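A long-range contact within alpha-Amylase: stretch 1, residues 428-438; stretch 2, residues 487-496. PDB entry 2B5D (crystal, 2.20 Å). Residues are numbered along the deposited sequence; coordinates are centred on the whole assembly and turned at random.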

# COMPACT_ATOMS: atom_id res chain seq x y z
N GLU A 428 -21.09 19.47 -16.19
CA GLU A 428 -21.48 20.87 -16.21
C GLU A 428 -20.59 21.69 -17.14
O GLU A 428 -21.10 22.46 -17.96
N ARG A 429 -19.27 21.50 -17.06
CA ARG A 429 -18.36 22.22 -17.94
C ARG A 429 -18.48 21.74 -19.36
O ARG A 429 -18.40 22.53 -20.28
N MET A 430 -18.60 20.43 -19.55
CA MET A 430 -18.69 19.86 -20.91
C MET A 430 -19.88 20.41 -21.70
O MET A 430 -19.81 20.55 -22.94
N ILE A 431 -20.96 20.72 -20.98
CA ILE A 431 -22.22 21.14 -21.57
C ILE A 431 -22.09 22.60 -22.00
O ILE A 431 -22.33 22.92 -23.15
N ASP A 432 -21.70 23.46 -21.05
CA ASP A 432 -21.25 24.83 -21.32
C ASP A 432 -20.40 24.96 -22.57
O ASP A 432 -20.75 25.67 -23.48
N LEU A 433 -19.29 24.26 -22.62
CA LEU A 433 -18.41 24.42 -23.75
C LEU A 433 -18.97 23.90 -25.06
O LEU A 433 -18.60 24.37 -26.16
N SER A 434 -19.84 22.89 -24.99
CA SER A 434 -20.36 22.32 -26.23
C SER A 434 -21.35 23.32 -26.86
O SER A 434 -21.45 23.37 -28.08
N LYS A 435 -22.05 24.06 -26.02
CA LYS A 435 -22.98 25.09 -26.44
C LYS A 435 -22.18 26.32 -26.92
O LYS A 435 -22.39 26.81 -28.03
N LYS A 436 -21.26 26.80 -26.08
CA LYS A 436 -20.33 27.87 -26.45
C LYS A 436 -19.62 27.65 -27.80
O LYS A 436 -19.50 28.60 -28.59
N TYR A 437 -19.20 26.44 -28.13
CA TYR A 437 -18.49 26.23 -29.39
C TYR A 437 -19.31 25.46 -30.39
O TYR A 437 -18.77 24.87 -31.33
N TYR A 438 -20.63 25.49 -30.19
CA TYR A 438 -21.56 24.79 -31.09
C TYR A 438 -21.28 25.08 -32.56
O TYR A 438 -21.17 24.16 -33.39
N ARG A 487 -6.92 13.75 -17.28
CA ARG A 487 -6.79 14.04 -18.69
C ARG A 487 -7.83 15.08 -19.15
O ARG A 487 -7.51 16.02 -19.91
N PHE A 488 -9.07 14.95 -18.66
CA PHE A 488 -10.13 15.89 -19.01
C PHE A 488 -9.79 17.30 -18.51
O PHE A 488 -9.98 18.29 -19.23
N LEU A 489 -9.31 17.40 -17.27
CA LEU A 489 -9.01 18.71 -16.70
C LEU A 489 -7.83 19.41 -17.39
O LEU A 489 -7.82 20.64 -17.54
N ASN A 490 -6.83 18.62 -17.79
CA ASN A 490 -5.74 19.13 -18.59
C ASN A 490 -6.25 19.75 -19.86
O ASN A 490 -5.85 20.85 -20.20
N LEU A 491 -7.11 19.06 -20.59
CA LEU A 491 -7.62 19.65 -21.82
C LEU A 491 -8.48 20.87 -21.54
O LEU A 491 -8.46 21.85 -22.28
N TYR A 492 -9.24 20.82 -20.46
CA TYR A 492 -10.12 21.91 -20.11
C TYR A 492 -9.28 23.16 -19.90
O TYR A 492 -9.63 24.24 -20.42
N ASP A 493 -8.20 23.00 -19.15
CA ASP A 493 -7.28 24.09 -18.86
C ASP A 493 -6.59 24.69 -20.08
O ASP A 493 -6.53 25.89 -20.22
N GLN A 494 -6.11 23.84 -20.98
CA GLN A 494 -5.52 24.35 -22.19
C GLN A 494 -6.53 25.14 -23.03
O GLN A 494 -6.16 26.14 -23.64
N LEU A 495 -7.79 24.70 -23.05
CA LEU A 495 -8.78 25.28 -23.93
C LEU A 495 -9.16 26.64 -23.41
O LEU A 495 -9.09 27.62 -24.13
N VAL A 496 -9.52 26.67 -22.14
CA VAL A 496 -9.97 27.86 -21.45
C VAL A 496 -8.93 28.99 -21.41
O VAL A 496 -9.24 30.13 -21.03

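Two helices running in broadly the same direction, 37° apart, meet mainly through side chains, in a largely apolar contact centred on an arginine stacked on a tyrosine. Their axes stay 12.1 Å apart at closest approach. No hydrogen bond crosses between the stretches.

R429 and Y492 both point toward the opposite helix. Y492 has chi1 t; R429 has chi1 at -94° and chi2 at 116°, both between wells. The R429 guanidinium lies flat on the Y492 ring, with planes at 10° and centres 4.0 Å apart, a cation-pi arrangement over the ring face. The arginine stem also packs here, with R429 CG 3.4 Å from Y492 CE1. R429 NH1 lies 3.2 Å from L489 CD2; L489 (m, t) points sideways, but its end comes nearer. R429 NE is buried by the contact and has no partner in the model.

L433 (m, t) points toward the other helix and meets the edge of the same tyrosine ring, L433 CD1 to Y492 CD1 being 3.7 Å. L433 CD1 is also 4.1 Å from CD2 of L495 (t, p), which points toward stretch 1. Y437 (chi1 m), just past the first helix, also points toward its partner, Y437 CE2 to L495 CD2 at 4.5 Å. F488 (chi1 t) points toward the first helix. M430 (t, p) points sideways, yet M430 SD reaches the F488 ring edge, 4.0 Å from F488 CE1.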

# COMPACT_ATOMS: atom_id res chain seq x y z
CB GLU A 428 -21.51 21.50 -14.79
CG GLU A 428 -22.69 21.00 -13.92
CD GLU A 428 -23.21 22.05 -12.87
OE1 GLU A 428 -24.39 21.93 -12.42
OE2 GLU A 428 -22.45 22.99 -12.49
CB ARG A 429 -16.88 22.08 -17.51
CG ARG A 429 -16.39 23.20 -16.63
CD ARG A 429 -16.01 22.70 -15.24
NE ARG A 429 -14.68 22.08 -15.19
CZ ARG A 429 -13.72 22.40 -14.32
NH1 ARG A 429 -12.55 21.77 -14.36
NH2 ARG A 429 -13.92 23.34 -13.39
CB MET A 430 -18.80 18.34 -20.83
CG MET A 430 -18.77 17.65 -22.19
SD MET A 430 -17.10 17.74 -22.91
CE MET A 430 -17.37 17.97 -24.65
CB ILE A 431 -23.44 20.93 -20.63
CG1 ILE A 431 -23.80 19.44 -20.51
CG2 ILE A 431 -24.67 21.63 -21.18
CD1 ILE A 431 -24.48 19.09 -19.22
CB ASP A 432 -20.43 25.37 -20.16
CG ASP A 432 -21.28 25.66 -18.97
OD1 ASP A 432 -22.46 25.30 -18.99
OD2 ASP A 432 -20.78 26.24 -18.00
CB LEU A 433 -17.05 23.78 -23.42
CG LEU A 433 -16.28 24.21 -22.14
CD1 LEU A 433 -15.03 23.40 -22.00
CD2 LEU A 433 -15.94 25.67 -22.16
CB SER A 434 -21.04 20.96 -26.01
OG SER A 434 -22.21 21.15 -25.21
CB LYS A 435 -23.92 25.48 -25.30
CG LYS A 435 -25.06 24.48 -25.02
CD LYS A 435 -25.86 24.88 -23.78
CE LYS A 435 -26.92 23.83 -23.43
NZ LYS A 435 -27.39 23.99 -21.96
CB LYS A 436 -19.34 28.13 -25.31
CG LYS A 436 -18.33 29.25 -25.55
CD LYS A 436 -17.49 29.52 -24.31
CE LYS A 436 -16.57 30.74 -24.50
NZ LYS A 436 -15.22 30.38 -25.06
CB TYR A 437 -17.14 25.51 -29.18
CG TYR A 437 -16.11 26.33 -28.40
CD1 TYR A 437 -15.18 27.14 -29.07
CD2 TYR A 437 -16.08 26.30 -26.99
CE1 TYR A 437 -14.24 27.90 -28.35
CE2 TYR A 437 -15.16 27.03 -26.27
CZ TYR A 437 -14.24 27.83 -26.95
OH TYR A 437 -13.32 28.55 -26.22
CB TYR A 438 -23.05 25.03 -30.73
CG TYR A 438 -23.94 24.07 -31.51
CD1 TYR A 438 -24.17 22.76 -31.04
CD2 TYR A 438 -24.50 24.45 -32.73
CE1 TYR A 438 -24.94 21.87 -31.76
CE2 TYR A 438 -25.28 23.57 -33.47
CZ TYR A 438 -25.50 22.28 -32.98
OH TYR A 438 -26.27 21.40 -33.72
CB ARG A 487 -6.88 12.74 -19.50
CG ARG A 487 -5.71 11.81 -19.26
CD ARG A 487 -5.67 10.63 -20.22
NE ARG A 487 -4.43 9.85 -20.01
CZ ARG A 487 -4.28 8.53 -20.22
NH1 ARG A 487 -5.30 7.77 -20.63
NH2 ARG A 487 -3.08 7.95 -20.02
CB PHE A 488 -11.50 15.42 -18.47
CG PHE A 488 -12.63 16.42 -18.68
CD1 PHE A 488 -13.60 16.20 -19.67
CD2 PHE A 488 -12.74 17.53 -17.87
CE1 PHE A 488 -14.65 17.09 -19.87
CE2 PHE A 488 -13.79 18.44 -18.05
CZ PHE A 488 -14.75 18.22 -19.06
CB LEU A 489 -8.72 18.59 -15.22
CG LEU A 489 -9.81 18.03 -14.33
CD1 LEU A 489 -9.20 17.64 -12.97
CD2 LEU A 489 -10.92 19.04 -14.13
CB ASN A 490 -4.72 18.04 -18.94
CG ASN A 490 -3.87 17.66 -17.75
OD1 ASN A 490 -3.81 18.37 -16.74
ND2 ASN A 490 -3.24 16.50 -17.84
CB LEU A 491 -8.39 18.63 -22.65
CG LEU A 491 -7.64 17.38 -23.05
CD1 LEU A 491 -8.65 16.25 -23.18
CD2 LEU A 491 -6.87 17.60 -24.32
CB TYR A 492 -10.92 21.59 -18.85
CG TYR A 492 -11.74 22.73 -18.34
CD1 TYR A 492 -12.95 23.07 -18.97
CD2 TYR A 492 -11.33 23.50 -17.24
CE1 TYR A 492 -13.72 24.14 -18.52
CE2 TYR A 492 -12.08 24.58 -16.79
CZ TYR A 492 -13.29 24.90 -17.43
OH TYR A 492 -14.07 25.95 -16.99
CB ASP A 493 -6.26 23.63 -17.86
CG ASP A 493 -6.84 23.55 -16.50
OD1 ASP A 493 -7.97 24.08 -16.32
OD2 ASP A 493 -6.17 22.96 -15.62
CB GLN A 494 -4.92 23.21 -23.00
CG GLN A 494 -3.90 22.46 -22.20
CD GLN A 494 -3.35 21.26 -22.92
OE1 GLN A 494 -2.55 20.53 -22.36
NE2 GLN A 494 -3.76 21.06 -24.16
CB LEU A 495 -10.03 24.40 -24.05
CG LEU A 495 -11.04 24.80 -25.13
CD1 LEU A 495 -10.45 24.69 -26.55
CD2 LEU A 495 -12.23 23.89 -25.02
CB VAL A 496 -10.46 27.43 -20.03
CG1 VAL A 496 -10.54 28.57 -19.04
CG2 VAL A 496 -11.80 26.73 -20.15